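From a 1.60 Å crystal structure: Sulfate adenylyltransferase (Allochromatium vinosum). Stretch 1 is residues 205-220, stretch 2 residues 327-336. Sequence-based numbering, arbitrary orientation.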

# COMPACT_ATOMS: atom_id res chain seq x y z
N HIS A 205 -3.32 23.99 2.77
CA HIS A 205 -3.72 25.19 2.06
C HIS A 205 -2.51 25.86 1.44
O HIS A 205 -1.41 25.26 1.38
CB HIS A 205 -4.57 26.07 2.99
CG HIS A 205 -5.86 25.41 3.30
ND1 HIS A 205 -6.87 25.29 2.37
CD2 HIS A 205 -6.26 24.70 4.39
CE1 HIS A 205 -7.87 24.59 2.89
NE2 HIS A 205 -7.53 24.24 4.12
N ARG A 206 -2.71 27.04 0.88
CA ARG A 206 -1.67 27.64 0.05
C ARG A 206 -0.37 27.89 0.77
O ARG A 206 0.71 27.83 0.15
CB ARG A 206 -2.17 28.89 -0.68
CG ARG A 206 -2.29 28.58 -2.13
CD ARG A 206 -2.63 29.81 -2.95
NE ARG A 206 -1.41 30.55 -3.25
CZ ARG A 206 -1.37 31.67 -3.97
NH1 ARG A 206 -2.49 32.19 -4.45
NH2 ARG A 206 -0.22 32.29 -4.19
N ALA A 207 -0.44 28.16 2.07
CA ALA A 207 0.79 28.44 2.85
C ALA A 207 1.70 27.22 2.90
O ALA A 207 2.92 27.33 2.72
CB ALA A 207 0.43 28.90 4.26
N HIS A 208 1.10 26.06 3.15
CA HIS A 208 1.88 24.81 3.28
C HIS A 208 2.30 24.32 1.93
O HIS A 208 3.41 23.80 1.79
CB HIS A 208 1.09 23.75 4.05
CG HIS A 208 1.09 24.01 5.53
ND1 HIS A 208 0.14 23.49 6.38
CD2 HIS A 208 1.93 24.75 6.30
CE1 HIS A 208 0.38 23.91 7.61
NE2 HIS A 208 1.46 24.67 7.59
N GLU A 209 1.44 24.54 0.93
CA GLU A 209 1.75 24.16 -0.45
C GLU A 209 2.99 24.93 -0.92
O GLU A 209 3.95 24.35 -1.48
CB GLU A 209 0.55 24.51 -1.34
CG GLU A 209 0.82 24.41 -2.82
CD GLU A 209 -0.27 25.05 -3.69
OE1 GLU A 209 -1.48 25.16 -3.28
OE2 GLU A 209 0.10 25.46 -4.80
N GLU A 210 2.96 26.24 -0.68
CA GLU A 210 4.06 27.10 -1.09
C GLU A 210 5.33 26.86 -0.28
O GLU A 210 6.43 27.02 -0.79
CB GLU A 210 3.62 28.58 -1.04
CG GLU A 210 2.46 28.92 -2.01
CD GLU A 210 2.80 28.71 -3.49
OE1 GLU A 210 1.84 28.50 -4.27
OE2 GLU A 210 4.01 28.77 -3.86
N LEU A 211 5.20 26.44 0.99
CA LEU A 211 6.36 26.10 1.78
C LEU A 211 7.09 24.91 1.17
O LEU A 211 8.31 24.95 1.07
CB LEU A 211 5.95 25.72 3.19
CG LEU A 211 7.10 25.48 4.15
CD1 LEU A 211 7.95 26.75 4.27
CD2 LEU A 211 6.48 25.11 5.48
N CYS A 212 6.32 23.90 0.74
CA CYS A 212 6.93 22.73 0.05
C CYS A 212 7.64 23.19 -1.22
O CYS A 212 8.78 22.76 -1.48
CB CYS A 212 5.87 21.68 -0.29
SG CYS A 212 5.32 20.79 1.17
N LYS A 213 7.01 24.08 -1.99
CA LYS A 213 7.61 24.58 -3.25
C LYS A 213 8.86 25.40 -3.02
O LYS A 213 9.85 25.24 -3.77
CB LYS A 213 6.55 25.36 -4.06
CG LYS A 213 5.49 24.42 -4.60
CD LYS A 213 4.37 25.19 -5.31
CE LYS A 213 3.42 24.27 -6.03
NZ LYS A 213 2.31 25.17 -6.57
N MET A 214 8.83 26.27 -2.00
CA MET A 214 10.05 27.04 -1.58
C MET A 214 11.21 26.12 -1.21
O MET A 214 12.35 26.35 -1.63
CB MET A 214 9.75 27.93 -0.35
CG MET A 214 8.98 29.15 -0.71
SD MET A 214 8.68 30.06 0.86
CE MET A 214 6.89 30.00 0.93
N ALA A 215 10.90 25.08 -0.44
CA ALA A 215 11.93 24.12 -0.04
C ALA A 215 12.49 23.40 -1.28
O ALA A 215 13.74 23.30 -1.45
CB ALA A 215 11.41 23.11 0.99
N MET A 216 11.59 22.96 -2.16
CA MET A 216 12.01 22.28 -3.38
C MET A 216 12.91 23.16 -4.24
O MET A 216 13.93 22.68 -4.75
CB MET A 216 10.82 21.77 -4.18
CG MET A 216 9.99 20.74 -3.41
SD MET A 216 8.33 20.54 -4.13
CE MET A 216 8.85 19.49 -5.45
N GLU A 217 12.56 24.45 -4.40
CA GLU A 217 13.38 25.35 -5.24
C GLU A 217 14.73 25.60 -4.57
O GLU A 217 15.77 25.67 -5.24
CB GLU A 217 12.66 26.68 -5.48
CG GLU A 217 13.41 27.62 -6.44
CD GLU A 217 12.73 28.99 -6.62
OE1 GLU A 217 11.48 29.02 -6.73
OE2 GLU A 217 13.46 30.02 -6.68
N ALA A 218 14.73 25.69 -3.24
CA ALA A 218 15.96 26.07 -2.51
C ALA A 218 17.04 25.00 -2.60
O ALA A 218 18.23 25.31 -2.67
CB ALA A 218 15.64 26.39 -1.05
N VAL A 219 16.62 23.74 -2.58
CA VAL A 219 17.56 22.62 -2.52
C VAL A 219 17.64 21.88 -3.86
O VAL A 219 18.32 20.84 -3.96
CB VAL A 219 17.23 21.66 -1.34
CG1 VAL A 219 16.93 22.46 -0.06
CG2 VAL A 219 16.05 20.72 -1.68
N GLU A 220 16.99 22.45 -4.88
CA GLU A 220 16.86 21.89 -6.24
C GLU A 220 16.29 20.46 -6.22
O GLU A 220 16.82 19.57 -6.90
CB GLU A 220 18.20 21.94 -6.98
CG GLU A 220 18.58 23.34 -7.45
CD GLU A 220 20.09 23.52 -7.68
OE1 GLU A 220 20.52 24.68 -7.84
OE2 GLU A 220 20.85 22.52 -7.70
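Stretch 2 327-336: IFRADNTAYS

Stretch 2 crosses the helix that begins at R206 as two extended segments, the end of a strand that begins earlier in the chain and runs through R329, and strand 333-336, joined by the extended linker A330-N332. The first strand runs at 121° to the helix direction, its axis 9.7 Å away at closest approach; the second lies almost perpendicular, at 94° and 8.9 Å. Along the helix, the register runs backward: F328 lies nearest A215, A330 nearest L211 and T333 nearest A207, with CA-CA distances of 6.5, 7.6 and 6.5 Å for the three pairs.

The contact is mainly apolar, and F328 anchors it. With chi1 in the t well, its ring settles on the last turns of the helix. A215 CB stands over one ring face, 3.8 Å from the centroid of F328 and 13° off the normal, a CH-pi contact that a short methyl side chain makes while leaving room for the ring to come close. A218 CB approaches F328 CE2 at 3.7 Å, and V219 CG1 lies 4.4 Å from F328 CD2. L211 reaches the ring edge, L211 CD1 being 4.4 Å from F328 CE1, and the same methyl packs 3.7 Å from A330 CB. L211 CD1 thus touches both F328 and the linker, the residue's CB directed sideways but its tip coming nearer.

At T333 the packing becomes mixed. Its OG1 lies 3.4 Å from A207 CB, while its methyl, CG2, is 4.1 Å from M214 CE, so a small beta-branched residue meets both a compact alanine and a long, flexible methionine.

No hydrogen bond joins the stretches. The long R206 side chain carries NH2 to the edge of the Y335 ring, a loose contact 4.3 Å from Y335 CE1. Within the stretches, K213 NZ forms a salt bridge with E209 OE2 at 2.8 Å, one helical turn apart, and N332 N donates to D331 OD1 at 2.6 Å.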

# COMPACT_ATOMS: atom_id res chain seq x y z
N ILE A 327 18.31 19.59 6.91
CA ILE A 327 17.08 20.24 7.35
C ILE A 327 16.88 21.50 6.51
O ILE A 327 17.82 22.28 6.34
CB ILE A 327 17.16 20.64 8.85
CG1 ILE A 327 17.37 19.38 9.75
CG2 ILE A 327 15.88 21.44 9.27
CD1 ILE A 327 16.49 18.16 9.42
N PHE A 328 15.66 21.67 6.01
CA PHE A 328 15.23 22.94 5.47
C PHE A 328 14.53 23.70 6.60
O PHE A 328 13.51 23.22 7.11
CB PHE A 328 14.24 22.77 4.31
CG PHE A 328 13.78 24.11 3.74
CD1 PHE A 328 12.60 24.70 4.16
CD2 PHE A 328 14.59 24.78 2.84
CE1 PHE A 328 12.21 25.99 3.64
CE2 PHE A 328 14.21 26.04 2.31
CZ PHE A 328 13.02 26.63 2.73
N ARG A 329 15.09 24.83 6.99
CA ARG A 329 14.60 25.57 8.16
C ARG A 329 13.52 26.54 7.71
O ARG A 329 13.82 27.54 7.06
CB ARG A 329 15.75 26.31 8.84
CG ARG A 329 16.72 25.39 9.54
CD ARG A 329 17.92 26.16 10.14
NE ARG A 329 18.75 25.22 10.91
CZ ARG A 329 19.66 25.59 11.81
NH1 ARG A 329 19.91 26.87 12.04
NH2 ARG A 329 20.35 24.66 12.45
N ALA A 330 12.28 26.20 8.04
CA ALA A 330 11.12 27.03 7.68
C ALA A 330 10.75 28.02 8.79
O ALA A 330 11.27 27.95 9.92
CB ALA A 330 9.93 26.14 7.36
N ASP A 331 9.88 28.97 8.46
CA ASP A 331 9.39 29.97 9.41
C ASP A 331 8.01 30.42 8.89
O ASP A 331 7.56 29.94 7.83
CB ASP A 331 10.38 31.13 9.49
CG ASP A 331 10.23 31.97 10.76
OD1 ASP A 331 9.17 31.91 11.42
OD2 ASP A 331 11.18 32.72 11.08
N ASN A 332 7.35 31.31 9.63
CA ASN A 332 6.01 31.81 9.29
C ASN A 332 5.97 32.39 7.87
O ASN A 332 6.92 33.06 7.44
CB ASN A 332 5.58 32.91 10.26
CG ASN A 332 5.42 32.42 11.71
OD1 ASN A 332 4.94 31.31 11.96
ND2 ASN A 332 5.77 33.28 12.65
N THR A 333 4.87 32.12 7.18
CA THR A 333 4.65 32.68 5.82
C THR A 333 3.54 33.71 5.84
O THR A 333 2.76 33.82 6.80
CB THR A 333 4.20 31.60 4.81
OG1 THR A 333 2.95 31.03 5.22
CG2 THR A 333 5.23 30.48 4.63
N ALA A 334 3.46 34.50 4.76
CA ALA A 334 2.40 35.48 4.56
C ALA A 334 2.32 35.68 3.05
O ALA A 334 3.23 35.27 2.33
CB ALA A 334 2.71 36.80 5.23
N TYR A 335 1.23 36.27 2.57
CA TYR A 335 1.10 36.60 1.18
C TYR A 335 1.69 37.99 1.04
O TYR A 335 1.27 38.92 1.72
CB TYR A 335 -0.37 36.65 0.75
CG TYR A 335 -0.58 37.02 -0.71
CD1 TYR A 335 -0.47 36.04 -1.71
CD2 TYR A 335 -0.88 38.33 -1.08
CE1 TYR A 335 -0.66 36.37 -3.06
CE2 TYR A 335 -1.06 38.66 -2.42
CZ TYR A 335 -0.94 37.66 -3.40
OH TYR A 335 -1.15 38.02 -4.72
N SER A 336 2.68 38.11 0.15
CA SER A 336 3.25 39.41 -0.19
C SER A 336 2.45 40.09 -1.28
O SER A 336 2.33 39.56 -2.39
CB SER A 336 4.69 39.26 -0.73
OG SER A 336 5.12 40.52 -1.25